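Local coordinates for uncharacterized protein (Actinomyces odontolyticus, PDB 4MJG) that is of unknown function but belongs to the DUF4853 family, is built around an antiparallel beta sheet and is probably a lipoprotein, at residues Arg64-Met75 with Phe123-Ser134; Phe158-Ser166 with Pro175-Ala183. All coordinates share one frame; numbering follows the deposited sequence.

Interaction 1: residues Arg64-Met75 with Phe123-Ser134; sequences RVVGYTTVAPSM and FSEDSIAVRSRS. With SO4 (sulfate ion), chain D; SO4 (sulfate ion), chain C.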
# COMPACT_ATOMS: atom_id res chain seq x y z
N ARG A 64 10.00 -7.98 5.25
CA ARG A 64 9.03 -7.48 4.30
C ARG A 64 8.22 -6.40 4.99
O ARG A 64 7.97 -6.49 6.19
CB ARG A 64 8.10 -8.63 3.91
CG ARG A 64 7.15 -8.32 2.78
CD ARG A 64 6.12 -9.43 2.62
NE ARG A 64 6.73 -10.76 2.48
CZ ARG A 64 7.36 -11.20 1.39
NH1 ARG A 64 7.51 -10.43 0.32
NH2 ARG A 64 7.87 -12.43 1.39
N VAL A 65 7.79 -5.39 4.25
CA VAL A 65 6.96 -4.34 4.84
C VAL A 65 5.59 -4.23 4.16
O VAL A 65 5.48 -3.94 2.96
CB VAL A 65 7.70 -2.97 4.89
CG1 VAL A 65 8.13 -2.49 3.51
CG2 VAL A 65 6.83 -1.92 5.58
N VAL A 66 4.56 -4.50 4.96
CA VAL A 66 3.18 -4.24 4.57
C VAL A 66 2.88 -2.81 4.99
O VAL A 66 3.06 -2.45 6.15
CB VAL A 66 2.20 -5.20 5.29
CG1 VAL A 66 0.76 -4.82 5.00
CG2 VAL A 66 2.48 -6.65 4.90
N GLY A 67 2.42 -1.99 4.05
CA GLY A 67 2.18 -0.57 4.32
C GLY A 67 0.82 -0.30 4.92
O GLY A 67 0.10 -1.22 5.33
N TYR A 68 0.46 0.98 4.99
CA TYR A 68 -0.87 1.38 5.43
C TYR A 68 -1.90 0.80 4.49
O TYR A 68 -1.63 0.61 3.31
CB TYR A 68 -1.02 2.90 5.43
CG TYR A 68 -0.41 3.58 6.64
CD1 TYR A 68 -1.15 3.79 7.80
CD2 TYR A 68 0.90 4.01 6.61
CE1 TYR A 68 -0.60 4.41 8.90
CE2 TYR A 68 1.46 4.63 7.71
CZ TYR A 68 0.70 4.83 8.85
OH TYR A 68 1.27 5.44 9.93
N THR A 69 -3.07 0.49 5.04
CA THR A 69 -4.20 0.10 4.22
C THR A 69 -5.19 1.24 4.31
O THR A 69 -5.63 1.59 5.39
CB THR A 69 -4.84 -1.19 4.74
OG1 THR A 69 -3.86 -2.25 4.73
CG2 THR A 69 -6.02 -1.58 3.87
N THR A 70 -5.50 1.86 3.17
CA THR A 70 -6.46 2.97 3.13
C THR A 70 -7.63 2.64 2.24
O THR A 70 -7.51 1.86 1.30
CB THR A 70 -5.81 4.28 2.65
OG1 THR A 70 -5.33 4.14 1.31
CG2 THR A 70 -4.67 4.67 3.55
N VAL A 71 -8.78 3.24 2.55
CA VAL A 71 -10.03 2.93 1.89
C VAL A 71 -10.69 4.19 1.35
O VAL A 71 -10.92 5.15 2.10
CB VAL A 71 -10.99 2.21 2.86
CG1 VAL A 71 -12.35 1.98 2.21
CG2 VAL A 71 -10.39 0.88 3.29
N ALA A 72 -11.00 4.18 0.06
CA ALA A 72 -11.72 5.27 -0.59
C ALA A 72 -13.12 4.78 -0.94
O ALA A 72 -13.36 3.58 -0.96
CB ALA A 72 -10.99 5.70 -1.85
N PRO A 73 -14.05 5.71 -1.22
CA PRO A 73 -15.37 5.26 -1.67
C PRO A 73 -15.30 4.57 -3.03
O PRO A 73 -14.30 4.71 -3.75
CB PRO A 73 -16.17 6.56 -1.75
CG PRO A 73 -15.45 7.52 -0.85
CD PRO A 73 -14.00 7.17 -0.98
N SER A 74 -16.35 3.82 -3.38
CA SER A 74 -16.30 2.93 -4.54
C SER A 74 -16.39 3.66 -5.87
O SER A 74 -16.87 4.79 -5.95
CB SER A 74 -17.41 1.87 -4.45
OG SER A 74 -17.18 0.82 -5.39
N MSE A 75 -15.91 2.99 -6.91
CA MSE A 75 -16.07 3.43 -8.30
C MSE A 75 -16.14 2.18 -9.13
O MSE A 75 -15.69 1.12 -8.69
CB MSE A 75 -14.93 4.38 -8.70
CG MSE A 75 -13.72 3.70 -9.33
SE MSE A 75 -12.11 4.82 -9.08
CE MSE A 75 -12.28 5.96 -10.68
N PHE A 123 -10.91 -3.61 -5.50
CA PHE A 123 -12.27 -3.16 -5.77
C PHE A 123 -13.28 -4.00 -5.00
O PHE A 123 -13.11 -5.21 -4.85
CB PHE A 123 -12.60 -3.22 -7.26
CG PHE A 123 -14.07 -3.17 -7.56
CD1 PHE A 123 -14.73 -1.96 -7.65
CD2 PHE A 123 -14.80 -4.34 -7.72
CE1 PHE A 123 -16.09 -1.91 -7.91
CE2 PHE A 123 -16.16 -4.30 -7.99
CZ PHE A 123 -16.80 -3.08 -8.08
N SER A 124 -14.32 -3.33 -4.50
CA SER A 124 -15.54 -4.00 -4.04
C SER A 124 -16.68 -2.99 -4.19
O SER A 124 -16.44 -1.82 -4.46
CB SER A 124 -15.41 -4.48 -2.60
OG SER A 124 -15.72 -3.46 -1.67
N GLU A 125 -17.91 -3.46 -4.02
CA GLU A 125 -19.07 -2.59 -4.20
C GLU A 125 -19.11 -1.48 -3.14
O GLU A 125 -19.53 -0.36 -3.42
CB GLU A 125 -20.35 -3.42 -4.20
CG GLU A 125 -20.58 -4.20 -5.49
CD GLU A 125 -20.91 -3.30 -6.66
OE1 GLU A 125 -21.83 -2.46 -6.55
OE2 GLU A 125 -20.25 -3.43 -7.71
N ASP A 126 -18.65 -1.80 -1.92
CA ASP A 126 -18.62 -0.83 -0.82
C ASP A 126 -17.53 0.23 -0.97
O ASP A 126 -17.77 1.41 -0.71
CB ASP A 126 -18.43 -1.55 0.52
CG ASP A 126 -19.66 -2.34 0.95
OD1 ASP A 126 -20.41 -2.81 0.06
OD2 ASP A 126 -19.88 -2.49 2.17
N SER A 127 -16.33 -0.20 -1.38
CA SER A 127 -15.17 0.68 -1.33
C SER A 127 -13.99 0.16 -2.15
O SER A 127 -14.07 -0.90 -2.78
CB SER A 127 -14.73 0.82 0.12
OG SER A 127 -14.17 -0.40 0.59
N ILE A 128 -12.89 0.93 -2.14
CA ILE A 128 -11.64 0.54 -2.79
C ILE A 128 -10.49 0.59 -1.79
O ILE A 128 -10.12 1.67 -1.31
CB ILE A 128 -11.30 1.45 -3.97
CG1 ILE A 128 -12.34 1.30 -5.08
CG2 ILE A 128 -9.91 1.12 -4.53
CD1 ILE A 128 -12.39 2.48 -6.01
N ALA A 129 -9.92 -0.57 -1.49
CA ALA A 129 -8.84 -0.67 -0.53
C ALA A 129 -7.49 -0.62 -1.24
O ALA A 129 -7.28 -1.33 -2.22
CB ALA A 129 -8.97 -1.95 0.28
N VAL A 130 -6.58 0.20 -0.74
CA VAL A 130 -5.23 0.31 -1.30
C VAL A 130 -4.24 -0.21 -0.27
O VAL A 130 -4.12 0.35 0.83
CB VAL A 130 -4.88 1.76 -1.67
CG1 VAL A 130 -3.54 1.82 -2.38
CG2 VAL A 130 -5.96 2.35 -2.55
N ARG A 131 -3.55 -1.30 -0.62
CA ARG A 131 -2.66 -2.00 0.29
C ARG A 131 -1.30 -2.20 -0.40
O ARG A 131 -1.22 -2.38 -1.62
CB ARG A 131 -3.29 -3.34 0.72
CG ARG A 131 -2.37 -4.28 1.49
CD ARG A 131 -3.16 -5.37 2.19
NE ARG A 131 -2.30 -6.38 2.81
CZ ARG A 131 -1.65 -7.35 2.15
NH1 ARG A 131 -1.74 -7.45 0.82
NH2 ARG A 131 -0.89 -8.22 2.82
N SER A 132 -0.22 -2.11 0.36
CA SER A 132 1.12 -2.34 -0.19
C SER A 132 1.79 -3.49 0.54
O SER A 132 1.51 -3.74 1.70
CB SER A 132 1.97 -1.07 -0.11
OG SER A 132 2.52 -0.90 1.18
N ARG A 133 2.66 -4.19 -0.17
CA ARG A 133 3.39 -5.31 0.39
C ARG A 133 4.71 -5.45 -0.37
O ARG A 133 4.75 -5.98 -1.47
CB ARG A 133 2.56 -6.59 0.30
CG ARG A 133 3.26 -7.84 0.83
CD ARG A 133 2.30 -9.01 0.96
NE ARG A 133 2.95 -10.20 1.51
CZ ARG A 133 3.59 -11.13 0.80
NH1 ARG A 133 3.70 -11.02 -0.52
NH2 ARG A 133 4.14 -12.17 1.41
N SER A 134 5.78 -4.94 0.22
CA SER A 134 7.09 -4.93 -0.43
C SER A 134 7.57 -6.34 -0.75
O SER A 134 7.04 -7.33 -0.23
CB SER A 134 8.14 -4.26 0.46
OG SER A 134 8.59 -5.16 1.46
S SO4 D . 0.52 -11.90 3.75
O1 SO4 D . -0.13 -11.73 2.42
O2 SO4 D . 1.33 -13.14 3.76
O3 SO4 D . 1.38 -10.72 4.02
O4 SO4 D . -0.53 -11.99 4.79
S SO4 C . 9.49 -11.92 -2.45
O1 SO4 C . 10.53 -10.86 -2.51
O2 SO4 C . 8.14 -11.33 -2.63
O3 SO4 C . 9.73 -12.88 -3.55
O4 SO4 C . 9.57 -12.61 -1.15
O HOH W 1 5.10 -1.85 1.14
O HOH W 2 -2.65 2.79 1.38
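R64 and R133 lay their guanidinium groups flat on one another, centres 3.8 Å apart and planes at 17°, with R133 NH2 over one face of R64. Two sulfates, probably from the crystallisation liquor, would offset the like charges: R64 NH1 and NH2 bind one, and R133 NE donates to O3 of the other at 3.0 Å. R64 NH1 also reaches S134 O (3.2 Å), which lies in the guanidinium plane and receives the N-H on a lone pair; a bend at chi3 (-53°) turns the group there. Beside it, V65 N donates to S134 OG almost straight (2.9 Å, 175°), and S134 N returns a bond to V65 O. They lie at one end of two central, antiparallel neighbours of the sheet, strands 62-73 and 127-133. Two separate ladders join them, the register slipping by one residue before T70 pairs with V130 and A72 with I128. One water bridges V65 O and S132 OG, another T70 OG1 and V130 O. At the far end S74 OG donates to S124 O (2.9 Å), and I128 CD1 meets M75 CG at 3.8 Å. Helices 34-40 and 77-86 cover I128, while helix 18-24 packs on V65 and S134.

Interaction 2: residues Phe158-Ser166 with Pro175-Ala183; sequences FPGMHVTIS and PVPTLTTGA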
# COMPACT_ATOMS: atom_id res chain seq x y z
N PHE A 158 2.13 10.04 4.06
CA PHE A 158 1.28 10.78 3.13
C PHE A 158 1.57 12.28 3.23
O PHE A 158 0.75 13.04 3.75
CB PHE A 158 -0.20 10.51 3.45
CG PHE A 158 -0.60 9.06 3.33
CD1 PHE A 158 -0.41 8.19 4.40
CD2 PHE A 158 -1.16 8.57 2.16
CE1 PHE A 158 -0.77 6.86 4.30
CE2 PHE A 158 -1.52 7.23 2.06
CZ PHE A 158 -1.33 6.38 3.13
N PRO A 159 2.74 12.72 2.71
CA PRO A 159 3.28 14.07 2.91
C PRO A 159 2.29 15.22 2.67
O PRO A 159 2.20 16.14 3.49
CB PRO A 159 4.42 14.15 1.90
CG PRO A 159 4.86 12.75 1.72
CD PRO A 159 3.63 11.90 1.86
N GLY A 160 1.55 15.17 1.56
CA GLY A 160 0.63 16.25 1.20
C GLY A 160 -0.68 16.27 1.96
O GLY A 160 -1.52 17.15 1.73
N MSE A 161 -0.87 15.32 2.86
CA MSE A 161 -2.15 15.11 3.53
C MSE A 161 -2.02 15.35 5.00
O MSE A 161 -0.92 15.33 5.55
CB MSE A 161 -2.54 13.66 3.29
CG MSE A 161 -2.40 13.26 1.83
SE MSE A 161 -4.20 12.99 1.08
CE MSE A 161 -4.29 11.04 1.31
N HIS A 162 -3.16 15.57 5.66
CA HIS A 162 -3.21 15.69 7.13
C HIS A 162 -4.35 14.88 7.72
O HIS A 162 -5.36 14.61 7.05
CB HIS A 162 -3.29 17.16 7.57
CG HIS A 162 -4.66 17.76 7.48
ND1 HIS A 162 -5.35 17.89 6.29
CD2 HIS A 162 -5.46 18.28 8.44
CE1 HIS A 162 -6.52 18.46 6.52
NE2 HIS A 162 -6.62 18.71 7.82
N VAL A 163 -4.18 14.48 8.98
CA VAL A 163 -5.11 13.59 9.66
C VAL A 163 -6.32 14.34 10.20
O VAL A 163 -6.17 15.31 10.94
CB VAL A 163 -4.44 12.87 10.85
CG1 VAL A 163 -5.44 11.96 11.55
CG2 VAL A 163 -3.24 12.06 10.38
N THR A 164 -7.50 13.86 9.85
CA THR A 164 -8.75 14.29 10.47
C THR A 164 -9.47 13.04 10.99
O THR A 164 -8.99 11.93 10.78
CB THR A 164 -9.64 15.05 9.46
OG1 THR A 164 -9.71 14.32 8.23
CG2 THR A 164 -9.07 16.42 9.19
N ILE A 165 -10.60 13.23 11.65
CA ILE A 165 -11.39 12.10 12.16
C ILE A 165 -12.86 12.26 11.79
O ILE A 165 -13.46 13.30 12.04
CB ILE A 165 -11.23 11.91 13.68
CG1 ILE A 165 -11.31 13.24 14.43
CG2 ILE A 165 -9.88 11.28 13.99
CD1 ILE A 165 -11.06 13.12 15.92
N SER A 166 -13.43 11.23 11.17
CA SER A 166 -14.82 11.24 10.73
C SER A 166 -15.60 10.18 11.49
O SER A 166 -15.02 9.22 11.99
CB SER A 166 -14.90 10.95 9.22
OG SER A 166 -14.16 11.89 8.46
N PRO A 175 -15.23 6.51 16.10
CA PRO A 175 -15.04 7.14 14.81
C PRO A 175 -13.71 6.71 14.23
O PRO A 175 -12.87 6.16 14.95
CB PRO A 175 -15.03 8.63 15.13
CG PRO A 175 -14.62 8.71 16.56
CD PRO A 175 -15.24 7.50 17.19
N VAL A 176 -13.51 6.97 12.95
CA VAL A 176 -12.36 6.45 12.24
C VAL A 176 -11.44 7.60 11.84
O VAL A 176 -11.89 8.73 11.68
CB VAL A 176 -12.77 5.64 11.00
CG1 VAL A 176 -13.68 4.49 11.40
CG2 VAL A 176 -13.44 6.51 9.94
N PRO A 177 -10.15 7.30 11.69
CA PRO A 177 -9.21 8.31 11.22
C PRO A 177 -9.25 8.45 9.70
O PRO A 177 -9.27 7.45 8.98
CB PRO A 177 -7.87 7.77 11.68
CG PRO A 177 -8.04 6.29 11.71
CD PRO A 177 -9.47 6.04 12.06
N THR A 178 -9.25 9.70 9.23
CA THR A 178 -9.32 9.98 7.81
C THR A 178 -8.17 10.88 7.37
O THR A 178 -7.60 11.60 8.18
CB THR A 178 -10.65 10.68 7.45
OG1 THR A 178 -10.74 11.91 8.17
CG2 THR A 178 -11.84 9.80 7.81
N LEU A 179 -7.86 10.82 6.08
CA LEU A 179 -6.83 11.66 5.49
C LEU A 179 -7.45 12.60 4.47
O LEU A 179 -8.20 12.17 3.59
CB LEU A 179 -5.77 10.80 4.80
CG LEU A 179 -5.04 9.80 5.68
CD1 LEU A 179 -4.14 8.91 4.84
CD2 LEU A 179 -4.22 10.52 6.74
N THR A 180 -7.15 13.89 4.59
CA THR A 180 -7.61 14.89 3.63
C THR A 180 -6.46 15.79 3.20
O THR A 180 -5.55 16.07 3.99
CB THR A 180 -8.78 15.72 4.19
OG1 THR A 180 -8.58 15.96 5.59
CG2 THR A 180 -10.10 14.99 4.00
N THR A 181 -6.52 16.24 1.95
CA THR A 181 -5.42 16.98 1.32
C THR A 181 -5.16 18.32 2.01
O THR A 181 -6.07 18.96 2.54
CB THR A 181 -5.71 17.23 -0.17
OG1 THR A 181 -6.96 17.92 -0.31
CG2 THR A 181 -5.77 15.90 -0.94
N GLY A 182 -3.89 18.74 2.01
CA GLY A 182 -3.47 19.98 2.67
C GLY A 182 -2.87 19.71 4.04
O GLY A 182 -3.26 18.74 4.70
N ALA A 183 -1.93 20.56 4.45
CA ALA A 183 -1.28 20.48 5.76
C ALA A 183 -0.57 19.15 5.97
O ALA A 183 0.26 19.02 6.87
CB ALA A 183 -2.29 20.73 6.88
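Strands 161-166 and 176-181 pair antiparallel as a beta hairpin, their axes approaching to 4.4 Å, with paired backbone bonds at H162-T180, T164-T178 and S166-V176. The hairpin forms one margin of the sheet: strand 176-181 pairs with strand 44-55, and 161-166 is the edge strand on this side. A type I turn from F158 to M161 leads into it and places G160 O to accept from N of the poorly ordered G182. On the face carrying H162, T164 and S166, hydroxyls make a short polar row. T164 OG1 and T178 OG1 share a hydrogen bond of 2.6 Å, and weak ones link T164 OG1 to T180 OG1 (3.3 Å) and S166 OG to T178 OG1 (3.4 Å). H162, with CG between its backbone N and carbonyl carbon (chi1 80°), folds its imidazole back so that ND1 donates to T180 O at 2.9 Å. That oxygen also accepts from H162 N, the two donors arriving from opposite faces of the carbonyl plane. The other face carries V163, I165, P177 and L179; M161, a selenomethionine, brings its CE to L179 CB, and V163 CG2 lies near L179 CD2. L179 CD1 sits over the centre of the F158 ring, 3.8 Å from its centroid and 8° off the normal.

Overall arrangement
Both interactions are antiparallel strand pairings within the same sheet. The centre of interaction 1, which joins two inner strands, lies about 7 Å from the centre of the chain; that of interaction 2, at one margin, lies about 16 Å from the centre of the chain. Interaction 1 has 10 of 24 touching residues buried and 3 exposed, interaction 2 has 4 of 17 buried and 5 exposed, so the second is nearer the surface. Strand 44-55 lies between them, bonded to 62-73 and to 176-181. They touch where T70 CG2 meets F158 CZ at 3.8 Å. Interaction 1 passes from helix-covered apolar residues to sulfate-bound arginines, whereas interaction 2 sets a row of hydroxyls against an apolar face turned partly to helix 154-157.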